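Local coordinates for lysosome-associated membrane glycoprotein 3 (Homo sapiens, PDB 4AKM) that takes part in fusion of lysosomes with autophagosomes and in the unfolded protein response as a glycosylated lysosomal membrane protein, represented here by its membrane-proximal luminal domain, at residues I17-G22 with S58-N63; L71-D76 with L139-F144; S79-E84 with M107-V112. All coordinates share one frame; numbering follows the deposited sequence.

Contact 1: residues I17-G22 with S58-N63; sequences IKAEMG and SNLLLN. With NAG (2-acetamido-2-deoxy-beta-D-glucopyranose), chain D.
Ile17 has the largest share of the contact, reaching with its delta methyl from strand 14-27 to the backbone of strand 57-64. CG1 stands anti to its own carbonyl carbon (chi1 -72°) and chi2 is fully extended, which carries CD1 out to 3.7 Å from Ser58 CB; the same methyl rests on the peptide between Asn59 and Leu60, with Leu60 N also 3.7 Å from Ile17 CD1. The other branch, CG2, lies 4.2 Å from Leu60 CB, the two side chains crossing obliquely. Lys18 and Glu20 point away from strand 57-64 and pair with each other in a salt bridge whose hydrogen bond is weak. Between them Ala19 turns inward, its CB 3.7 Å from Leu60 CD2, so Leu60 meets Ile17 through CB and Ala19 through a delta methyl. Phe73, Ala141 and Val9 pack round Ile17 as well. On the opposite strand Asn59 alternates outward: its CB lies 3.5 Å from O6 of the N-acetylglucosamine, and its amide makes weak hydrogen bonds to Asn52 and Asn70. The two short strand segments run 42° apart with axes 8.4 Å from each other, a spacing bridged mainly by aliphatic side chains. This is face-to-face packing of two antiparallel sheets, the buried interior of the beta-prism fold of the LAMP luminal domain.

Contact 2: residues L71-D76 with L139-F144; sequences LTFTKD and LQAFDF. With NAG (2-acetamido-2-deoxy-beta-D-glucopyranose), chain D.
Lys75 and Phe142 run alongside one another in opposing directions, the aliphatic part of the lysine lying over the phenylalanine ring. Lys75 CB sits over one face, 4.0 Å from the centroid of the Phe142 ring and 21° off its normal, a CH-pi contact displaced toward CE2 and CD2. CG stands between the backbone N and the carbonyl carbon (chi1 65°); further out, Lys75 CD lies 3.9 Å from Phe142 CG. A bend at chi3 follows, and NZ ends 4.2 Å from Asp143 OD1, too far for a salt bridge, though the opposite charges probably attract; a long, weak ion pair with Glu77 also involves NZ. The rim of the Phe142 ring points at strand 67-75: its CZ is 3.8 Å from Phe73 O, which lies near the ring plane, and 4.0 Å from Phe73 CB. The strand parts of the two segments, 71-75 and 139-141, lie in different sheets of the beta-prism domain, and Phe73 packs between them. Ala141 CB lies over one face of the Phe73 ring, 4.2 Å from CD2, while Leu139 CD1 comes to the same distance from Phe73 CE2. Leu60 and Ile82 also pack against Phe73. From within the strand, Gln140 NE2 donates to Asp143 O in the carbonyl plane (159° at the hydrogen), tying the loop after Ala141 back to it. On the outer side of strand 67-75, Thr72 OG1 hydrogen-bonds O6 of the N-acetylglucosamine at 2.6 Å.

Contact 3: residues S79-E84 with M107-V112; sequences SYYISE and MFQTAV
The open end of the beta hairpin formed by strands 80-90 and 97-110 is joined here by antiparallel pairing interrupted by a beta bulge. Tyr80 and Thr110 form a hydrogen-bonded pair: Tyr80 N donates to Thr110 O at 2.9 Å, and Thr110 N returns a bond to Tyr80 O at 2.8 Å. Two residues further along strand 80-90, Ile82 N bonds Met107 O at 2.7 Å, whereas the reverse bond from Met107 N to Ile82 O is weak. The register therefore slips by one between these pairs, where segment 107-112 turns a corner at Phe108. The Thr110 hydroxyl donates to Phe108 O from above the carbonyl plane, bridging that corner. The Tyr80 ring runs alongside Thr110, whose CB lies over one face, 4.3 Å from the ring centroid; Val112 CA meets the ring edge, and the phenol OH bonds His114 O. On the other side of the sheet Gln109, extended beyond CG, runs beside Tyr81 with CB to CB 3.8 Å, and its NE2 donates to Ser79 OG at 3.2 Å. Ile82 CD1 reaches Phe108 CD2 at 3.9 Å, and the Phe108 ring stacks on Phe116. Together these features make an antiparallel hairpin with a beta bulge, at an outermost strand of the five-stranded sheet of the beta-prism domain.

Overall arrangement
Contacts 1 and 2 bridge the two sheets of the domain through side chains, whereas contact 3 pairs neighbouring strands within one sheet through backbone hydrogen bonds. Contact 1 is buried and mostly aliphatic, its centre about 6 Å from the chain centre; contacts 2 and 3 are partly buried, each centred about 12 Å out, and add aromatic rings and polar groups. Strands 57-64, 67-75 and 80-90 are successive neighbours in one sheet, which links all three: backbone hydrogen bonds join Leu60 to Leu71 between contacts 1 and 2, and Thr72 to Ser83 and Glu84 between contacts 2 and 3. On the other sheet, another joins Lys18 to Gln140. The same glycan touches contacts 1 and 2.

Contact 1: residues I17-G22 with S58-N63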
loop_
_atom_site.group_PDB
_atom_site.type_symbol
_atom_site.label_atom_id
_atom_site.label_comp_id
_atom_site.label_asym_id
_atom_site.label_seq_id
_atom_site.Cartn_x
_atom_site.Cartn_y
_atom_site.Cartn_z
ATOM N N ILE A 17 1.763 2.464 -12.474
ATOM C CA ILE A 17 1.663 2.819 -11.062
ATOM C C ILE A 17 3.024 3.282 -10.562
ATOM O O ILE A 17 4.031 2.617 -10.781
ATOM C CB ILE A 17 1.222 1.610 -10.201
ATOM C CG1 ILE A 17 -0.253 1.276 -10.428
ATOM C CG2 ILE A 17 1.475 1.868 -8.724
ATOM C CD1 ILE A 17 -0.745 0.107 -9.608
ATOM N N LYS A 18 3.054 4.429 -9.895
ATOM C CA LYS A 18 4.279 4.916 -9.278
ATOM C C LYS A 18 3.974 5.162 -7.808
ATOM O O LYS A 18 3.094 5.953 -7.483
ATOM C CB LYS A 18 4.739 6.210 -9.948
ATOM C CG LYS A 18 6.146 6.650 -9.581
ATOM C CD LYS A 18 6.364 8.115 -9.949
ATOM C CE LYS A 18 7.841 8.451 -10.122
ATOM N NZ LYS A 18 8.666 8.044 -8.950
ATOM N N ALA A 19 4.685 4.484 -6.915
ATOM C CA ALA A 19 4.379 4.613 -5.497
ATOM C C ALA A 19 5.615 4.649 -4.619
ATOM O O ALA A 19 6.431 3.732 -4.607
ATOM C CB ALA A 19 3.429 3.509 -5.048
ATOM N N GLU A 20 5.740 5.745 -3.890
ATOM C CA GLU A 20 6.762 5.899 -2.878
ATOM C C GLU A 20 6.039 5.922 -1.553
ATOM O O GLU A 20 4.995 6.552 -1.436
ATOM C CB GLU A 20 7.509 7.203 -3.096
ATOM C CG GLU A 20 8.031 7.364 -4.514
ATOM C CD GLU A 20 8.621 8.735 -4.755
ATOM O OE1 GLU A 20 8.522 9.579 -3.847
ATOM O OE2 GLU A 20 9.182 8.972 -5.845
ATOM N N MET A 21 6.577 5.211 -0.570
ATOM C CA MET A 21 5.984 5.143 0.762
ATOM C C MET A 21 6.794 4.222 1.651
ATOM O O MET A 21 7.618 3.440 1.180
ATOM C CB MET A 21 4.535 4.641 0.714
ATOM C CG MET A 21 4.363 3.224 0.172
ATOM S SD MET A 21 2.794 2.936 -0.687
ATOM C CE MET A 21 1.607 3.379 0.567
ATOM N N GLY A 22 6.550 4.338 2.947
ATOM C CA GLY A 22 7.069 3.421 3.931
ATOM C C GLY A 22 5.870 2.671 4.448
ATOM O O GLY A 22 4.786 3.237 4.583
ATOM N N SER A 58 -6.157 -1.435 -11.140
ATOM C CA SER A 58 -4.757 -1.843 -11.109
ATOM C C SER A 58 -4.384 -2.411 -9.749
ATOM O O SER A 58 -5.157 -2.323 -8.798
ATOM C CB SER A 58 -3.844 -0.652 -11.407
ATOM O OG SER A 58 -4.185 -0.033 -12.631
ATOM N N ASN A 59 -3.193 -2.985 -9.653
ATOM C CA ASN A 59 -2.667 -3.372 -8.348
ATOM C C ASN A 59 -1.152 -3.287 -8.267
ATOM O O ASN A 59 -0.436 -3.685 -9.197
ATOM C CB ASN A 59 -3.143 -4.768 -7.927
ATOM C CG ASN A 59 -2.461 -5.884 -8.703
ATOM O OD1 ASN A 59 -2.778 -6.128 -9.866
ATOM N ND2 ASN A 59 -1.536 -6.580 -8.052
ATOM N N LEU A 60 -0.694 -2.723 -7.153
ATOM C CA LEU A 60 0.700 -2.757 -6.748
ATOM C C LEU A 60 0.850 -3.833 -5.684
ATOM O O LEU A 60 0.258 -3.752 -4.611
ATOM C CB LEU A 60 1.138 -1.411 -6.171
ATOM C CG LEU A 60 2.496 -1.463 -5.464
ATOM C CD1 LEU A 60 3.590 -1.884 -6.428
ATOM C CD2 LEU A 60 2.833 -0.133 -4.819
ATOM N N LEU A 61 1.634 -4.851 -5.996
ATOM C CA LEU A 61 1.917 -5.906 -5.044
ATOM C C LEU A 61 3.382 -5.875 -4.656
ATOM O O LEU A 61 4.270 -5.801 -5.509
ATOM C CB LEU A 61 1.535 -7.270 -5.613
ATOM C CG LEU A 61 1.794 -8.467 -4.699
ATOM C CD1 LEU A 61 0.993 -8.371 -3.407
ATOM C CD2 LEU A 61 1.477 -9.741 -5.439
ATOM N N LEU A 62 3.616 -5.921 -3.352
ATOM C CA LEU A 62 4.951 -5.857 -2.793
ATOM C C LEU A 62 5.211 -7.145 -2.051
ATOM O O LEU A 62 4.502 -7.475 -1.109
ATOM C CB LEU A 62 5.048 -4.690 -1.824
ATOM C CG LEU A 62 4.612 -3.337 -2.385
ATOM C CD1 LEU A 62 4.607 -2.301 -1.284
ATOM C CD2 LEU A 62 5.523 -2.906 -3.520
ATOM N N ASN A 63 6.222 -7.881 -2.477
ATOM C CA ASN A 63 6.532 -9.139 -1.823
ATOM C C ASN A 63 7.834 -9.084 -1.067
ATOM O O ASN A 63 8.780 -8.425 -1.489
ATOM C CB ASN A 63 6.558 -10.295 -2.826
ATOM C CG ASN A 63 5.366 -11.210 -2.674
ATOM O OD1 ASN A 63 4.391 -11.110 -3.424
ATOM N ND2 ASN A 63 5.427 -12.104 -1.682
HETATM C C1 NAG D . -3.745 -8.337 -5.501
HETATM C C2 NAG D . -4.044 -9.806 -5.245
HETATM C C3 NAG D . -4.553 -10.473 -6.520
HETATM C C4 NAG D . -5.714 -9.681 -7.111
HETATM C C5 NAG D . -5.411 -8.188 -7.179
HETATM C C6 NAG D . -6.677 -7.411 -7.507
HETATM C C7 NAG D . -2.815 -11.054 -3.563
HETATM C C8 NAG D . -1.683 -12.009 -3.333
HETATM N N2 NAG D . -2.849 -10.468 -4.756
HETATM O O3 NAG D . -4.979 -11.782 -6.218
HETATM O O4 NAG D . -5.998 -10.141 -8.416
HETATM O O5 NAG D . -4.912 -7.689 -5.956
HETATM O O6 NAG D . -6.357 -6.039 -7.556
HETATM O O7 NAG D . -3.651 -10.843 -2.681
#

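Contact 2: residues L71-D76 with L139-F144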
loop_
_atom_site.group_PDB
_atom_site.type_symbol
_atom_site.label_atom_id
_atom_site.label_comp_id
_atom_site.label_asym_id
_atom_site.label_seq_id
_atom_site.Cartn_x
_atom_site.Cartn_y
_atom_site.Cartn_z
ATOM N N LEU A 71 -1.855 -3.575 -2.688
ATOM C CA LEU A 71 -2.643 -2.364 -2.817
ATOM C C LEU A 71 -3.391 -2.380 -4.140
ATOM O O LEU A 71 -2.782 -2.320 -5.198
ATOM C CB LEU A 71 -1.734 -1.132 -2.745
ATOM C CG LEU A 71 -0.927 -0.969 -1.454
ATOM C CD1 LEU A 71 -0.183 0.353 -1.432
ATOM C CD2 LEU A 71 -1.827 -1.098 -0.234
ATOM N N THR A 72 -4.714 -2.469 -4.071
ATOM C CA THR A 72 -5.552 -2.431 -5.261
ATOM C C THR A 72 -6.189 -1.061 -5.472
ATOM O O THR A 72 -6.818 -0.509 -4.554
ATOM C CB THR A 72 -6.669 -3.489 -5.203
ATOM O OG1 THR A 72 -6.101 -4.802 -5.293
ATOM C CG2 THR A 72 -7.650 -3.288 -6.344
ATOM N N PHE A 73 -6.031 -0.545 -6.692
ATOM C CA PHE A 73 -6.555 0.755 -7.100
ATOM C C PHE A 73 -7.728 0.640 -8.078
ATOM O O PHE A 73 -7.722 -0.203 -8.979
ATOM C CB PHE A 73 -5.462 1.579 -7.780
ATOM C CG PHE A 73 -4.219 1.750 -6.959
ATOM C CD1 PHE A 73 -3.243 0.762 -6.940
ATOM C CD2 PHE A 73 -4.013 2.909 -6.229
ATOM C CE1 PHE A 73 -2.100 0.919 -6.196
ATOM C CE2 PHE A 73 -2.872 3.071 -5.488
ATOM C CZ PHE A 73 -1.912 2.074 -5.468
ATOM N N THR A 74 -8.713 1.516 -7.901
ATOM C CA THR A 74 -9.853 1.640 -8.805
ATOM C C THR A 74 -10.002 3.112 -9.197
ATOM O O THR A 74 -9.885 3.995 -8.347
ATOM C CB THR A 74 -11.164 1.143 -8.127
ATOM O OG1 THR A 74 -11.146 -0.285 -8.023
ATOM C CG2 THR A 74 -12.396 1.556 -8.917
ATOM N N LYS A 75 -10.228 3.383 -10.481
ATOM C CA LYS A 75 -10.579 4.743 -10.898
ATOM C C LYS A 75 -12.074 4.850 -11.205
ATOM O O LYS A 75 -12.619 4.069 -11.987
ATOM C CB LYS A 75 -9.724 5.228 -12.078
ATOM C CG LYS A 75 -9.909 4.475 -13.387
ATOM C CD LYS A 75 -9.127 5.150 -14.518
ATOM C CE LYS A 75 -9.581 6.591 -14.738
ATOM N NZ LYS A 75 -8.798 7.275 -15.811
ATOM N N ASP A 76 -12.738 5.804 -10.561
ATOM C CA ASP A 76 -14.167 5.985 -10.766
ATOM C C ASP A 76 -14.387 6.923 -11.940
ATOM O O ASP A 76 -15.400 6.833 -12.636
ATOM C CB ASP A 76 -14.846 6.529 -9.506
ATOM C CG ASP A 76 -16.157 5.822 -9.206
ATOM O OD1 ASP A 76 -16.770 5.272 -10.148
ATOM O OD2 ASP A 76 -16.570 5.806 -8.028
ATOM N N LEU A 139 2.102 8.841 -4.286
ATOM C CA LEU A 139 1.793 7.853 -5.308
ATOM C C LEU A 139 0.939 8.427 -6.430
ATOM O O LEU A 139 0.445 9.550 -6.342
ATOM C CB LEU A 139 1.119 6.620 -4.691
ATOM C CG LEU A 139 -0.153 6.775 -3.849
ATOM C CD1 LEU A 139 -1.403 6.927 -4.713
ATOM C CD2 LEU A 139 -0.299 5.591 -2.901
ATOM N N GLN A 140 0.776 7.633 -7.481
ATOM C CA GLN A 140 -0.037 7.996 -8.626
ATOM C C GLN A 140 -0.332 6.730 -9.420
ATOM O O GLN A 140 0.519 5.843 -9.531
ATOM C CB GLN A 140 0.688 9.027 -9.496
ATOM C CG GLN A 140 -0.160 9.599 -10.629
ATOM C CD GLN A 140 0.440 10.855 -11.235
ATOM O OE1 GLN A 140 1.245 11.541 -10.603
ATOM N NE2 GLN A 140 0.050 11.163 -12.468
ATOM N N ALA A 141 -1.542 6.646 -9.961
ATOM C CA ALA A 141 -1.959 5.477 -10.730
ATOM C C ALA A 141 -2.758 5.858 -11.979
ATOM O O ALA A 141 -3.366 6.930 -12.036
ATOM C CB ALA A 141 -2.759 4.524 -9.853
ATOM N N PHE A 142 -2.740 4.969 -12.969
ATOM C CA PHE A 142 -3.439 5.155 -14.248
ATOM C C PHE A 142 -2.851 6.266 -15.125
ATOM O O PHE A 142 -1.883 6.039 -15.855
ATOM C CB PHE A 142 -4.944 5.362 -14.037
ATOM C CG PHE A 142 -5.566 4.350 -13.124
ATOM C CD1 PHE A 142 -5.850 3.073 -13.579
ATOM C CD2 PHE A 142 -5.866 4.674 -11.811
ATOM C CE1 PHE A 142 -6.423 2.138 -12.742
ATOM C CE2 PHE A 142 -6.438 3.741 -10.971
ATOM C CZ PHE A 142 -6.716 2.470 -11.439
ATOM N N ASP A 143 -3.439 7.458 -15.060
ATOM C CA ASP A 143 -3.023 8.565 -15.923
ATOM C C ASP A 143 -1.658 9.148 -15.552
ATOM O O ASP A 143 -1.427 9.530 -14.402
ATOM C CB ASP A 143 -4.088 9.666 -15.935
ATOM C CG ASP A 143 -5.131 9.452 -17.017
ATOM O OD1 ASP A 143 -5.170 8.346 -17.600
ATOM O OD2 ASP A 143 -5.905 10.395 -17.291
ATOM N N PHE A 144 -0.767 9.228 -16.538
ATOM C CA PHE A 144 0.587 9.734 -16.321
ATOM C C PHE A 144 1.052 10.683 -17.420
ATOM O O PHE A 144 0.519 10.676 -18.531
ATOM C CB PHE A 144 1.580 8.577 -16.200
ATOM C CG PHE A 144 1.680 8.010 -14.816
ATOM C CD1 PHE A 144 2.456 8.636 -13.854
ATOM C CD2 PHE A 144 1.003 6.850 -14.476
ATOM C CE1 PHE A 144 2.552 8.117 -12.575
ATOM C CE2 PHE A 144 1.096 6.323 -13.197
ATOM C CZ PHE A 144 1.871 6.957 -12.246
HETATM C C1 NAG D . -3.745 -8.337 -5.501
HETATM C C2 NAG D . -4.044 -9.806 -5.245
HETATM C C3 NAG D . -4.553 -10.473 -6.520
HETATM C C4 NAG D . -5.714 -9.681 -7.111
HETATM C C5 NAG D . -5.411 -8.188 -7.179
HETATM C C6 NAG D . -6.677 -7.411 -7.507
HETATM C C7 NAG D . -2.815 -11.054 -3.563
HETATM C C8 NAG D . -1.683 -12.009 -3.333
HETATM N N2 NAG D . -2.849 -10.468 -4.756
HETATM O O3 NAG D . -4.979 -11.782 -6.218
HETATM O O4 NAG D . -5.998 -10.141 -8.416
HETATM O O5 NAG D . -4.912 -7.689 -5.956
HETATM O O6 NAG D . -6.357 -6.039 -7.556
HETATM O O7 NAG D . -3.651 -10.843 -2.681
#

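Contact 3: residues S79-E84 with M107-V112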
loop_
_atom_site.group_PDB
_atom_site.type_symbol
_atom_site.label_atom_id
_atom_site.label_comp_id
_atom_site.label_asym_id
_atom_site.label_seq_id
_atom_site.Cartn_x
_atom_site.Cartn_y
_atom_site.Cartn_z
ATOM N N SER A 79 -11.190 10.938 -10.798
ATOM C CA SER A 79 -10.609 10.451 -9.532
ATOM C C SER A 79 -10.351 8.942 -9.471
ATOM O O SER A 79 -11.082 8.136 -10.050
ATOM C CB SER A 79 -11.388 10.902 -8.283
ATOM O OG SER A 79 -12.548 10.104 -8.089
ATOM N N TYR A 80 -9.287 8.590 -8.754
ATOM C CA TYR A 80 -8.923 7.208 -8.479
ATOM C C TYR A 80 -8.621 7.101 -6.988
ATOM O O TYR A 80 -8.468 8.114 -6.307
ATOM C CB TYR A 80 -7.699 6.795 -9.302
ATOM C CG TYR A 80 -6.452 7.613 -9.017
ATOM C CD1 TYR A 80 -6.244 8.839 -9.636
ATOM C CD2 TYR A 80 -5.485 7.158 -8.128
ATOM C CE1 TYR A 80 -5.107 9.589 -9.378
ATOM C CE2 TYR A 80 -4.347 7.901 -7.864
ATOM C CZ TYR A 80 -4.163 9.114 -8.492
ATOM O OH TYR A 80 -3.033 9.854 -8.233
ATOM N N TYR A 81 -8.522 5.877 -6.487
ATOM C CA TYR A 81 -8.312 5.654 -5.062
ATOM C C TYR A 81 -7.831 4.233 -4.837
ATOM O O TYR A 81 -7.917 3.396 -5.736
ATOM C CB TYR A 81 -9.614 5.898 -4.285
ATOM C CG TYR A 81 -10.812 5.169 -4.853
ATOM C CD1 TYR A 81 -11.592 5.742 -5.852
ATOM C CD2 TYR A 81 -11.156 3.903 -4.401
ATOM C CE1 TYR A 81 -12.682 5.072 -6.381
ATOM C CE2 TYR A 81 -12.243 3.226 -4.922
ATOM C CZ TYR A 81 -13.004 3.812 -5.911
ATOM O OH TYR A 81 -14.087 3.132 -6.425
ATOM N N ILE A 82 -7.304 3.961 -3.647
ATOM C CA ILE A 82 -7.028 2.585 -3.262
ATOM C C ILE A 82 -8.353 1.952 -2.874
ATOM O O ILE A 82 -9.020 2.422 -1.957
ATOM C CB ILE A 82 -6.053 2.496 -2.072
ATOM C CG1 ILE A 82 -4.632 2.854 -2.506
ATOM C CG2 ILE A 82 -6.072 1.098 -1.472
ATOM C CD1 ILE A 82 -3.703 3.172 -1.352
ATOM N N SER A 83 -8.741 0.897 -3.582
ATOM C CA SER A 83 -10.024 0.251 -3.338
ATOM C C SER A 83 -9.898 -1.035 -2.523
ATOM O O SER A 83 -10.892 -1.545 -2.005
ATOM C CB SER A 83 -10.748 -0.033 -4.653
ATOM O OG SER A 83 -10.053 -1.003 -5.413
ATOM N N GLU A 84 -8.686 -1.572 -2.408
ATOM C CA GLU A 84 -8.522 -2.779 -1.592
ATOM C C GLU A 84 -7.135 -2.899 -0.967
ATOM O O GLU A 84 -6.140 -2.523 -1.580
ATOM C CB GLU A 84 -8.850 -4.035 -2.412
ATOM C CG GLU A 84 -8.657 -5.348 -1.660
ATOM C CD GLU A 84 -9.346 -6.518 -2.334
ATOM O OE1 GLU A 84 -10.579 -6.442 -2.523
ATOM O OE2 GLU A 84 -8.661 -7.512 -2.670
ATOM N N MET A 107 -9.783 5.087 -0.293
ATOM C CA MET A 107 -8.576 5.474 0.415
ATOM C C MET A 107 -7.592 6.212 -0.479
ATOM O O MET A 107 -7.290 5.771 -1.590
ATOM C CB MET A 107 -7.913 4.237 1.023
ATOM C CG MET A 107 -6.811 4.561 2.002
ATOM S SD MET A 107 -6.098 3.094 2.751
ATOM C CE MET A 107 -5.157 3.839 4.081
ATOM N N PHE A 108 -7.097 7.335 0.029
ATOM C CA PHE A 108 -6.183 8.207 -0.701
ATOM C C PHE A 108 -6.811 8.640 -2.015
ATOM O O PHE A 108 -6.132 8.707 -3.035
ATOM C CB PHE A 108 -4.839 7.524 -0.991
ATOM C CG PHE A 108 -4.041 7.167 0.234
ATOM C CD1 PHE A 108 -4.545 7.366 1.511
ATOM C CD2 PHE A 108 -2.768 6.644 0.100
ATOM C CE1 PHE A 108 -3.800 7.032 2.624
ATOM C CE2 PHE A 108 -2.017 6.312 1.206
ATOM C CZ PHE A 108 -2.532 6.507 2.472
ATOM N N GLN A 109 -8.110 8.916 -1.996
ATOM C CA GLN A 109 -8.808 9.305 -3.217
ATOM C C GLN A 109 -8.256 10.618 -3.780
ATOM O O GLN A 109 -8.126 11.608 -3.058
ATOM C CB GLN A 109 -10.315 9.409 -2.978
ATOM C CG GLN A 109 -11.128 9.548 -4.261
ATOM C CD GLN A 109 -12.615 9.701 -3.999
ATOM O OE1 GLN A 109 -13.038 9.915 -2.861
ATOM N NE2 GLN A 109 -13.416 9.593 -5.053
ATOM N N THR A 110 -7.940 10.613 -5.073
ATOM C CA THR A 110 -7.258 11.732 -5.713
ATOM C C THR A 110 -7.790 11.956 -7.120
ATOM O O THR A 110 -8.043 10.992 -7.844
ATOM C CB THR A 110 -5.746 11.455 -5.827
ATOM O OG1 THR A 110 -5.219 11.130 -4.537
ATOM C CG2 THR A 110 -5.007 12.664 -6.388
ATOM N N ALA A 111 -7.949 13.224 -7.503
ATOM C CA ALA A 111 -8.380 13.580 -8.855
ATOM C C ALA A 111 -7.447 12.961 -9.891
ATOM O O ALA A 111 -6.226 13.010 -9.741
ATOM C CB ALA A 111 -8.426 15.090 -9.015
ATOM N N VAL A 112 -8.024 12.372 -10.934
ATOM C CA VAL A 112 -7.240 11.654 -11.935
ATOM C C VAL A 112 -6.248 12.584 -12.642
ATOM O O VAL A 112 -6.580 13.720 -12.980
ATOM C CB VAL A 112 -8.149 10.905 -12.947
ATOM C CG1 VAL A 112 -9.123 11.863 -13.615
ATOM C CG2 VAL A 112 -7.317 10.157 -13.981
#